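Long-range contacts in MNMC2 (Aquifex aeolicus, PDB 3VYW), which probably transfers methyl groups from S-adenosylmethionine to the modified wobble uridine of tRNA, working without the oxidase domain usually fused to such enzymes: residues R36-P41 with E291-L296; L107-A112 with E149-L154; K124-I129 with R165-V170. All blocks are in the same frame, centred on the assembly; numbering follows the deposited sequence.

Contact 1: R36-P41 with E291-L296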
loop_
_atom_site.group_PDB
_atom_site.type_symbol
_atom_site.label_atom_id
_atom_site.label_comp_id
_atom_site.label_asym_id
_atom_site.label_seq_id
_atom_site.Cartn_x
_atom_site.Cartn_y
_atom_site.Cartn_z
ATOM N N ARG A 36 -7.627 6.509 -18.890
ATOM C CA ARG A 36 -6.426 5.727 -18.789
ATOM C C ARG A 36 -5.964 5.256 -17.397
ATOM O O ARG A 36 -5.492 4.179 -17.270
ATOM C CB ARG A 36 -5.322 6.335 -19.638
ATOM C CG ARG A 36 -4.081 6.690 -18.909
ATOM C CD ARG A 36 -2.910 6.781 -19.814
ATOM N NE ARG A 36 -2.946 7.971 -20.606
ATOM C CZ ARG A 36 -2.510 8.024 -21.834
ATOM N NH1 ARG A 36 -2.007 6.967 -22.405
ATOM N NH2 ARG A 36 -2.595 9.129 -22.487
ATOM N N PHE A 37 -6.095 6.071 -16.371
ATOM C CA PHE A 37 -5.601 5.714 -15.053
ATOM C C PHE A 37 -6.540 5.050 -14.089
ATOM O O PHE A 37 -6.109 4.506 -13.145
ATOM C CB PHE A 37 -5.038 6.926 -14.355
ATOM C CG PHE A 37 -3.838 7.475 -14.997
ATOM C CD1 PHE A 37 -3.638 8.802 -15.048
ATOM C CD2 PHE A 37 -2.933 6.661 -15.558
ATOM C CE1 PHE A 37 -2.543 9.313 -15.660
ATOM C CE2 PHE A 37 -1.825 7.160 -16.166
ATOM C CZ PHE A 37 -1.629 8.488 -16.216
ATOM N N ALA A 38 -7.828 5.144 -14.311
ATOM C CA ALA A 38 -8.798 4.603 -13.389
ATOM C C ALA A 38 -8.917 3.120 -13.447
ATOM O O ALA A 38 -8.509 2.510 -14.370
ATOM C CB ALA A 38 -10.147 5.249 -13.581
ATOM N N TYR A 39 -9.480 2.552 -12.419
ATOM C CA TYR A 39 -9.734 1.137 -12.372
ATOM C C TYR A 39 -11.037 0.711 -13.026
ATOM O O TYR A 39 -11.643 1.465 -13.746
ATOM C CB TYR A 39 -9.607 0.608 -10.957
ATOM C CG TYR A 39 -10.720 0.951 -10.047
ATOM C CD1 TYR A 39 -10.774 0.428 -8.806
ATOM C CD2 TYR A 39 -11.697 1.797 -10.428
ATOM C CE1 TYR A 39 -11.785 0.740 -7.955
ATOM C CE2 TYR A 39 -12.713 2.106 -9.598
ATOM C CZ TYR A 39 -12.743 1.573 -8.357
ATOM O OH TYR A 39 -13.751 1.865 -7.516
ATOM N N ASN A 40 -11.426 -0.527 -12.835
ATOM C CA ASN A 40 -12.629 -1.003 -13.427
ATOM C C ASN A 40 -13.757 -1.219 -12.436
ATOM O O ASN A 40 -13.971 -2.302 -11.993
ATOM C CB ASN A 40 -12.345 -2.307 -14.143
ATOM C CG ASN A 40 -10.927 -2.433 -14.600
ATOM O OD1 ASN A 40 -10.484 -1.707 -15.430
ATOM N ND2 ASN A 40 -10.248 -3.395 -14.099
ATOM N N PRO A 41 -14.553 -0.194 -12.213
ATOM C CA PRO A 41 -15.646 -0.168 -11.252
ATOM C C PRO A 41 -16.734 -1.177 -11.543
ATOM O O PRO A 41 -17.389 -1.620 -10.653
ATOM C CB PRO A 41 -16.215 1.226 -11.426
ATOM C CG PRO A 41 -15.259 1.946 -12.282
ATOM C CD PRO A 41 -14.651 0.922 -13.139
ATOM N N GLU A 291 -14.921 9.330 -2.193
ATOM C CA GLU A 291 -14.880 8.245 -3.129
ATOM C C GLU A 291 -13.561 8.194 -3.809
ATOM O O GLU A 291 -12.992 9.183 -4.121
ATOM C CB GLU A 291 -15.948 8.414 -4.181
ATOM C CG GLU A 291 -17.354 8.279 -3.689
ATOM C CD GLU A 291 -18.195 7.504 -4.652
ATOM O OE1 GLU A 291 -18.016 6.291 -4.720
ATOM O OE2 GLU A 291 -19.014 8.090 -5.363
ATOM N N PRO A 292 -13.106 7.004 -4.066
ATOM C CA PRO A 292 -11.798 6.795 -4.635
ATOM C C PRO A 292 -11.689 7.410 -5.988
ATOM O O PRO A 292 -10.688 7.948 -6.281
ATOM C CB PRO A 292 -11.731 5.300 -4.737
ATOM C CG PRO A 292 -12.488 4.859 -3.557
ATOM C CD PRO A 292 -13.532 5.867 -3.264
ATOM N N LEU A 293 -12.711 7.339 -6.796
ATOM C CA LEU A 293 -12.617 7.894 -8.112
ATOM C C LEU A 293 -12.422 9.356 -8.052
ATOM O O LEU A 293 -11.772 9.918 -8.871
ATOM C CB LEU A 293 -13.812 7.550 -8.941
ATOM C CG LEU A 293 -13.701 6.133 -9.439
ATOM C CD1 LEU A 293 -14.989 5.747 -10.085
ATOM C CD2 LEU A 293 -12.544 5.997 -10.384
ATOM N N GLU A 294 -13.050 9.949 -7.067
ATOM C CA GLU A 294 -13.036 11.360 -6.805
ATOM C C GLU A 294 -11.688 11.883 -6.419
ATOM O O GLU A 294 -11.323 12.947 -6.768
ATOM C CB GLU A 294 -14.033 11.659 -5.699
ATOM C CG GLU A 294 -15.396 12.069 -6.199
ATOM C CD GLU A 294 -16.454 12.023 -5.139
ATOM O OE1 GLU A 294 -16.115 12.000 -3.972
ATOM O OE2 GLU A 294 -17.623 12.011 -5.472
ATOM N N ILE A 295 -10.987 11.110 -5.625
ATOM C CA ILE A 295 -9.682 11.447 -5.156
ATOM C C ILE A 295 -8.761 11.495 -6.315
ATOM O O ILE A 295 -7.925 12.326 -6.402
ATOM C CB ILE A 295 -9.196 10.413 -4.154
ATOM C CG1 ILE A 295 -9.949 10.585 -2.854
ATOM C CG2 ILE A 295 -7.722 10.563 -3.921
ATOM C CD1 ILE A 295 -9.839 9.458 -1.891
ATOM N N LEU A 296 -8.930 10.568 -7.217
ATOM C CA LEU A 296 -8.217 10.569 -8.446
ATOM C C LEU A 296 -8.539 11.757 -9.311
ATOM O O LEU A 296 -7.665 12.334 -9.869
ATOM C CB LEU A 296 -8.474 9.268 -9.202
ATOM C CG LEU A 296 -7.851 9.070 -10.584
ATOM C CD1 LEU A 296 -6.355 9.155 -10.547
ATOM C CD2 LEU A 296 -8.231 7.763 -11.186
#
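This is an apolar helix-to-loop contact beside the methyltransferase fold. The chain leaving helix 24-37 packs on the first turn of helix 292-303, so parts from near both ends of the protein meet. Leu293 has the largest share. Its CG stands anti to the carbonyl carbon (chi1 -78°), and its two methyls reach different partners. Leu293 CD2 sits in the corner between Ala38 and Tyr39, 4.1 Å from Ala38 CB and 4.0 Å from Tyr39 CE2. Leu293 CD1 reaches on to the Pro41 ring, 4.4 Å from Pro41 CG. One turn later Leu296 CD2 settles on Ala38, 3.9 Å from Ala38 CA. Ala38 is thus touched by both leucines, tip to backbone and tip to methyl.

Tyr39 holds its CG in the crowded position between backbone N and carbonyl carbon (chi1 74°). This brings the ring across the Leu293 side chain obliquely. The loop is positioned by Arg3, which is hydrogen-bonded to the carbonyl oxygens of Ala38 and Tyr39. Phe34 of helix 24-37 touches both leucines. The side chain of Tyr39 is about 8 Å from the bound S-adenosylmethionine, so the contact lies near the cofactor site. Glu291 is the N-cap of the second helix, and Glu291 N donates a weak hydrogen bond to Glu294 OE1, 3.4 Å away.

Contact 2: L107-A112 with E149-L154. With SAM (S-adenosylmethionine), chain E.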
loop_
_atom_site.group_PDB
_atom_site.type_symbol
_atom_site.label_atom_id
_atom_site.label_comp_id
_atom_site.label_asym_id
_atom_site.label_seq_id
_atom_site.Cartn_x
_atom_site.Cartn_y
_atom_site.Cartn_z
ATOM N N LEU A 107 -3.453 -11.724 0.708
ATOM C CA LEU A 107 -3.409 -13.141 0.905
ATOM C C LEU A 107 -2.576 -13.487 2.093
ATOM O O LEU A 107 -2.433 -14.614 2.426
ATOM C CB LEU A 107 -2.882 -13.825 -0.316
ATOM C CG LEU A 107 -3.328 -13.212 -1.607
ATOM C CD1 LEU A 107 -2.632 -13.926 -2.717
ATOM C CD2 LEU A 107 -4.803 -13.392 -1.754
ATOM N N GLY A 108 -2.056 -12.476 2.742
ATOM C CA GLY A 108 -1.263 -12.658 3.917
ATOM C C GLY A 108 0.182 -12.978 3.702
ATOM O O GLY A 108 0.823 -13.400 4.597
ATOM N N TYR A 109 0.665 -12.780 2.495
ATOM C CA TYR A 109 2.014 -13.123 2.115
ATOM C C TYR A 109 3.113 -12.381 2.815
ATOM O O TYR A 109 4.046 -12.972 3.230
ATOM C CB TYR A 109 2.190 -12.885 0.639
ATOM C CG TYR A 109 1.599 -13.919 -0.250
ATOM C CD1 TYR A 109 0.815 -14.934 0.232
ATOM C CD2 TYR A 109 1.820 -13.876 -1.570
ATOM C CE1 TYR A 109 0.284 -15.869 -0.602
ATOM C CE2 TYR A 109 1.289 -14.802 -2.398
ATOM C CZ TYR A 109 0.531 -15.795 -1.911
ATOM O OH TYR A 109 0.033 -16.707 -2.774
ATOM N N ASN A 110 3.001 -11.081 2.921
ATOM C CA ASN A 110 4.027 -10.310 3.536
ATOM C C ASN A 110 4.168 -10.742 4.953
ATOM O O ASN A 110 5.233 -10.894 5.442
ATOM C CB ASN A 110 3.640 -8.847 3.575
ATOM C CG ASN A 110 3.884 -8.120 2.286
ATOM O OD1 ASN A 110 4.631 -8.532 1.453
ATOM N ND2 ASN A 110 3.233 -7.023 2.139
ATOM N N LEU A 111 3.054 -10.911 5.622
ATOM C CA LEU A 111 3.050 -11.282 6.998
ATOM C C LEU A 111 3.641 -12.635 7.244
ATOM O O LEU A 111 4.360 -12.818 8.162
ATOM C CB LEU A 111 1.640 -11.218 7.539
ATOM C CG LEU A 111 1.094 -9.822 7.653
ATOM C CD1 LEU A 111 -0.290 -9.788 8.226
ATOM C CD2 LEU A 111 2.003 -8.928 8.450
ATOM N N ALA A 112 3.291 -13.591 6.424
ATOM C CA ALA A 112 3.834 -14.905 6.510
ATOM C C ALA A 112 5.310 -14.954 6.231
ATOM O O ALA A 112 6.030 -15.618 6.905
ATOM C CB ALA A 112 3.104 -15.816 5.566
ATOM N N GLU A 149 4.020 -23.803 5.648
ATOM C CA GLU A 149 3.643 -24.081 7.016
ATOM C C GLU A 149 3.259 -22.852 7.769
ATOM O O GLU A 149 2.319 -22.833 8.532
ATOM C CB GLU A 149 4.822 -24.661 7.732
ATOM C CG GLU A 149 4.567 -25.998 8.330
ATOM C CD GLU A 149 4.593 -27.089 7.301
ATOM O OE1 GLU A 149 5.625 -27.763 7.167
ATOM O OE2 GLU A 149 3.575 -27.284 6.631
ATOM N N ILE A 150 4.083 -21.847 7.595
ATOM C CA ILE A 150 3.918 -20.546 8.181
ATOM C C ILE A 150 2.716 -19.814 7.649
ATOM O O ILE A 150 2.068 -19.117 8.363
ATOM C CB ILE A 150 5.187 -19.735 7.993
ATOM C CG1 ILE A 150 5.221 -18.586 8.955
ATOM C CG2 ILE A 150 5.277 -19.209 6.597
ATOM C CD1 ILE A 150 4.804 -18.966 10.337
ATOM N N HIS A 151 2.456 -19.935 6.368
ATOM C CA HIS A 151 1.291 -19.326 5.816
ATOM C C HIS A 151 -0.015 -19.871 6.310
ATOM O O HIS A 151 -0.931 -19.131 6.591
ATOM C CB HIS A 151 1.361 -19.384 4.316
ATOM C CG HIS A 151 0.423 -18.449 3.645
ATOM N ND1 HIS A 151 -0.154 -18.720 2.499
ATOM C CD2 HIS A 151 -0.036 -17.225 4.023
ATOM C CE1 HIS A 151 -0.929 -17.723 2.155
ATOM N NE2 HIS A 151 -0.858 -16.811 3.090
ATOM N N GLU A 152 -0.113 -21.181 6.388
ATOM C CA GLU A 152 -1.271 -21.857 6.901
ATOM C C GLU A 152 -1.474 -21.540 8.341
ATOM O O GLU A 152 -2.561 -21.416 8.796
ATOM C CB GLU A 152 -1.185 -23.354 6.676
ATOM C CG GLU A 152 -1.406 -23.739 5.231
ATOM C CD GLU A 152 -1.453 -25.215 5.008
ATOM O OE1 GLU A 152 -0.754 -25.714 4.116
ATOM O OE2 GLU A 152 -2.218 -25.864 5.716
ATOM N N PHE A 153 -0.393 -21.400 9.058
ATOM C CA PHE A 153 -0.447 -21.033 10.436
ATOM C C PHE A 153 -1.052 -19.671 10.650
ATOM O O PHE A 153 -1.821 -19.493 11.543
ATOM C CB PHE A 153 0.960 -21.121 10.979
ATOM C CG PHE A 153 1.171 -20.479 12.300
ATOM C CD1 PHE A 153 1.269 -21.234 13.412
ATOM C CD2 PHE A 153 1.361 -19.137 12.410
ATOM C CE1 PHE A 153 1.505 -20.662 14.619
ATOM C CE2 PHE A 153 1.583 -18.556 13.609
ATOM C CZ PHE A 153 1.668 -19.320 14.716
ATOM N N LEU A 154 -0.678 -18.701 9.839
ATOM C CA LEU A 154 -1.270 -17.391 9.879
ATOM C C LEU A 154 -2.720 -17.380 9.503
ATOM O O LEU A 154 -3.498 -16.707 10.076
ATOM C CB LEU A 154 -0.514 -16.449 8.972
ATOM C CG LEU A 154 -1.037 -15.034 8.859
ATOM C CD1 LEU A 154 -0.814 -14.308 10.145
ATOM C CD2 LEU A 154 -0.323 -14.316 7.762
HETATM N N SAM E . -0.614 -7.455 1.243
HETATM C CA SAM E . -1.252 -8.495 0.527
HETATM C C SAM E . -0.329 -9.643 0.657
HETATM O O SAM E . -0.627 -10.767 0.336
HETATM O OXT SAM E . 0.743 -9.444 1.148
HETATM C CB SAM E . -1.528 -7.921 -0.845
HETATM C CG SAM E . -2.768 -7.029 -0.713
HETATM S SD SAM E . -3.292 -6.244 -2.057
HETATM C CE SAM E . -2.017 -5.513 -2.760
HETATM C "C5'" SAM E . -4.349 -5.027 -1.671
HETATM C "C4'" SAM E . -5.315 -5.293 -0.509
HETATM O "O4'" SAM E . -5.776 -4.063 0.015
HETATM C "C3'" SAM E . -6.574 -6.040 -0.895
HETATM O "O3'" SAM E . -6.885 -6.993 0.096
HETATM C "C2'" SAM E . -7.645 -4.985 -0.882
HETATM O "O2'" SAM E . -8.889 -5.548 -0.568
HETATM C "C1'" SAM E . -7.174 -4.081 0.207
HETATM N N9 SAM E . -7.782 -2.733 0.204
HETATM C C8 SAM E . -7.930 -1.912 -0.808
HETATM N N7 SAM E . -8.499 -0.778 -0.449
HETATM C C5 SAM E . -8.736 -0.851 0.827
HETATM C C6 SAM E . -9.324 0.015 1.839
HETATM N N6 SAM E . -9.793 1.217 1.556
HETATM N N1 SAM E . -9.384 -0.432 3.061
HETATM C C2 SAM E . -8.926 -1.604 3.386
HETATM N N3 SAM E . -8.402 -2.427 2.528
HETATM C C4 SAM E . -8.274 -2.131 1.252
#
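His151 reaches from one helix to the loop that starts another. Its CG is anti to the backbone N (chi1 -163°), which swings the ring toward residues 107-112. His151 CB lies 4.2 Å from Ala112 CB. Further out, His151 CD2 lies 3.8 Å from Ala112 CB. His151 CE1 meets the ring of Tyr109, 3.5 Å from Tyr109 CE1. At the tip, His151 NE2 donates a hydrogen bond of 2.8 Å to Leu107 O, with an N-H...O angle of 156°. The oxygen lies in the imidazole plane, and the donor lies in the carbonyl plane. On the remaining nitrogen, His151 ND1 has a weak hydrogen bond with Leu143 N. The two rings form an offset edge-to-face pair, the edge of Tyr109 toward the face of His151, with planes at 71°. The Tyr109 ring also meets the ring of His68.

The loop is the glycine-rich turn between strand 97-103 and helix 109-121, the S-adenosylmethionine-binding motif of Rossmann-like methyltransferases. Leu107 N and Tyr109 N bind the cofactor carboxylate atom O at 3.0 and 3.2 Å. Asn110 N donates weakly to the other oxygen, OXT. The carboxylate therefore sits at the N-terminal end of the helix, and the helix dipole is likely to stabilise its charge. An alanine in place of His151 would probably leave Leu107 O without this donor and would take away the imidazole that the Tyr109 edge meets, loosening the loop beneath the carboxylate.

Gly108 is the N-cap and has a positive phi. A CB there would crowd Leu154 CD2 and the carbonyl oxygen of Leu107. Leu154, with CG anti to the backbone N, places Leu154 CD2 3.5 Å from Gly108 O and beside Leu111 CB.

Contact 3: K124-I129 with R165-V170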
loop_
_atom_site.group_PDB
_atom_site.type_symbol
_atom_site.label_atom_id
_atom_site.label_comp_id
_atom_site.label_asym_id
_atom_site.label_seq_id
_atom_site.Cartn_x
_atom_site.Cartn_y
_atom_site.Cartn_z
ATOM N N LYS A 124 11.941 -16.626 19.885
ATOM C CA LYS A 124 11.171 -16.244 21.040
ATOM C C LYS A 124 10.439 -14.926 20.953
ATOM O O LYS A 124 9.819 -14.506 21.893
ATOM C CB LYS A 124 12.078 -16.252 22.250
ATOM C CG LYS A 124 12.932 -17.492 22.337
ATOM C CD LYS A 124 12.517 -18.348 23.511
ATOM C CE LYS A 124 12.260 -19.775 23.082
ATOM N NZ LYS A 124 13.502 -20.594 23.146
ATOM N N LEU A 125 10.538 -14.280 19.815
ATOM C CA LEU A 125 10.008 -12.956 19.598
ATOM C C LEU A 125 8.513 -12.835 19.622
ATOM O O LEU A 125 7.828 -13.584 19.016
ATOM C CB LEU A 125 10.492 -12.487 18.245
ATOM C CG LEU A 125 10.367 -11.021 17.945
ATOM C CD1 LEU A 125 11.482 -10.305 18.631
ATOM C CD2 LEU A 125 10.488 -10.879 16.454
ATOM N N ARG A 126 8.004 -11.841 20.297
ATOM C CA ARG A 126 6.593 -11.672 20.306
ATOM C C ARG A 126 6.261 -10.691 19.232
ATOM O O ARG A 126 6.854 -9.671 19.149
ATOM C CB ARG A 126 6.150 -11.162 21.659
ATOM C CG ARG A 126 4.658 -11.060 21.843
ATOM C CD ARG A 126 4.295 -9.692 22.365
ATOM N NE ARG A 126 2.868 -9.457 22.352
ATOM C CZ ARG A 126 1.956 -10.393 22.535
ATOM N NH1 ARG A 126 2.325 -11.633 22.739
ATOM N NH2 ARG A 126 0.679 -10.086 22.501
ATOM N N VAL A 127 5.325 -11.023 18.377
ATOM C CA VAL A 127 5.043 -10.162 17.265
ATOM C C VAL A 127 3.664 -9.582 17.313
ATOM O O VAL A 127 2.723 -10.284 17.458
ATOM C CB VAL A 127 5.219 -10.909 15.966
ATOM C CG1 VAL A 127 5.174 -9.944 14.832
ATOM C CG2 VAL A 127 6.533 -11.626 15.952
ATOM N N GLU A 128 3.558 -8.276 17.182
ATOM C CA GLU A 128 2.263 -7.634 17.129
ATOM C C GLU A 128 1.909 -7.150 15.732
ATOM O O GLU A 128 2.544 -6.296 15.201
ATOM C CB GLU A 128 2.237 -6.438 18.049
ATOM C CG GLU A 128 2.263 -6.744 19.512
ATOM C CD GLU A 128 2.030 -5.511 20.348
ATOM O OE1 GLU A 128 2.913 -5.139 21.131
ATOM O OE2 GLU A 128 0.959 -4.911 20.225
ATOM N N ILE A 129 0.859 -7.704 15.166
ATOM C CA ILE A 129 0.384 -7.287 13.879
ATOM C C ILE A 129 -1.025 -6.744 13.905
ATOM O O ILE A 129 -1.914 -7.365 14.393
ATOM C CB ILE A 129 0.396 -8.449 12.894
ATOM C CG1 ILE A 129 1.778 -9.027 12.803
ATOM C CG2 ILE A 129 -0.041 -7.998 11.533
ATOM C CD1 ILE A 129 1.803 -10.360 12.131
ATOM N N ARG A 165 3.617 -15.749 21.613
ATOM C CA ARG A 165 4.372 -15.061 20.578
ATOM C C ARG A 165 3.658 -14.030 19.727
ATOM O O ARG A 165 4.243 -13.077 19.308
ATOM C CB ARG A 165 5.087 -16.043 19.692
ATOM C CG ARG A 165 6.093 -16.857 20.430
ATOM C CD ARG A 165 7.038 -17.533 19.480
ATOM N NE ARG A 165 6.325 -18.343 18.518
ATOM C CZ ARG A 165 6.904 -19.060 17.584
ATOM N NH1 ARG A 165 8.209 -19.083 17.475
ATOM N NH2 ARG A 165 6.167 -19.766 16.762
ATOM N N LEU A 166 2.414 -14.266 19.398
ATOM C CA LEU A 166 1.821 -13.535 18.327
ATOM C C LEU A 166 0.556 -12.821 18.674
ATOM O O LEU A 166 -0.337 -13.393 19.207
ATOM C CB LEU A 166 1.560 -14.485 17.177
ATOM C CG LEU A 166 0.771 -13.928 16.019
ATOM C CD1 LEU A 166 1.567 -12.903 15.275
ATOM C CD2 LEU A 166 0.395 -15.043 15.101
ATOM N N SER A 167 0.461 -11.558 18.320
ATOM C CA SER A 167 -0.796 -10.866 18.420
ATOM C C SER A 167 -1.267 -10.452 17.040
ATOM O O SER A 167 -0.543 -9.856 16.318
ATOM C CB SER A 167 -0.640 -9.660 19.288
ATOM O OG SER A 167 -1.900 -9.239 19.706
ATOM N N LEU A 168 -2.475 -10.814 16.667
ATOM C CA LEU A 168 -2.985 -10.521 15.348
ATOM C C LEU A 168 -4.335 -9.848 15.384
ATOM O O LEU A 168 -5.228 -10.333 15.986
ATOM C CB LEU A 168 -3.116 -11.835 14.594
ATOM C CG LEU A 168 -2.721 -11.991 13.145
ATOM C CD1 LEU A 168 -3.304 -13.277 12.625
ATOM C CD2 LEU A 168 -3.189 -10.841 12.308
ATOM N N LYS A 169 -4.490 -8.709 14.760
ATOM C CA LYS A 169 -5.816 -8.237 14.469
ATOM C C LYS A 169 -5.907 -7.738 13.074
ATOM O O LYS A 169 -5.220 -6.840 12.720
ATOM C CB LYS A 169 -6.251 -7.135 15.407
ATOM C CG LYS A 169 -5.406 -6.984 16.635
ATOM C CD LYS A 169 -6.241 -6.663 17.858
ATOM C CE LYS A 169 -5.783 -5.378 18.513
ATOM N NZ LYS A 169 -4.349 -5.402 18.878
ATOM N N VAL A 170 -6.799 -8.282 12.296
ATOM C CA VAL A 170 -7.036 -7.767 10.996
ATOM C C VAL A 170 -8.367 -7.122 11.121
ATOM O O VAL A 170 -9.298 -7.763 11.460
ATOM C CB VAL A 170 -7.132 -8.897 10.002
ATOM C CG1 VAL A 170 -7.435 -8.369 8.634
ATOM C CG2 VAL A 170 -5.857 -9.671 9.979
#
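Two neighbouring parallel strands of the Rossmann-like sheet pair here. Leu125 O meets the Arg165 side chain, 3.7 Å from Arg165 CB. Arg126 CA makes a CA-H...O contact of 2.9 Å with Arg165 O. Its side chain bends at chi2, laying one face of the guanidinium over Ser167 N. Arg126 NH2 lies 3.5 Å from Ser167 CB and forms a salt bridge with Glu162, whose carboxylate also bonds Ser167 OG.

Val127 grips the other strand twice. Val127 N donates to Arg165 O at 2.5 Å, and Val127 O accepts from Ser167 N at 2.7 Å, almost straight at 177°. Glu128 turns to the face that carries Ser167, and its carboxylate forms a salt bridge with Arg99. Ile129 repeats the double grip. Ile129 N donates to Ser167 O at 2.8 Å, and Ile129 O accepts from Lys169 N at 2.9 Å. The side chains of Ile129 and Leu166 cross obliquely, CD1 of Ile129 4.1 Å from CD1 of Leu166, on the face shared with Val127 and Leu168.

On that face helix 109-121 packs on Val127 and Ile129, and helix 148-157 on Leu166 and Leu168. Strand 97-103 flanks strand 126-133 on its other edge.

How the contacts relate
Contacts 2 and 3 belong to one buried block of the methyltransferase fold, with centres about 13 Å apart. The helices of contact 2 cover one face of the strand pair of contact 3: Leu154 CD1 lies 3.7 Å from Leu168 CD1, and Leu111 CD1 lies 3.8 Å from Ile129 CG2. Along the chain their segments alternate. Contact 1 is only partly buried. It lies on the opposite side of the chain's centre, its centre about 30 Å from that of contact 2, and its segments enclose both others in sequence. The chemistry differs accordingly. Contact 3 is a ladder of backbone bonds, contact 2 mixes a histidine bond with aromatic and apolar packing beside the cofactor, and contact 1 is apolar alone.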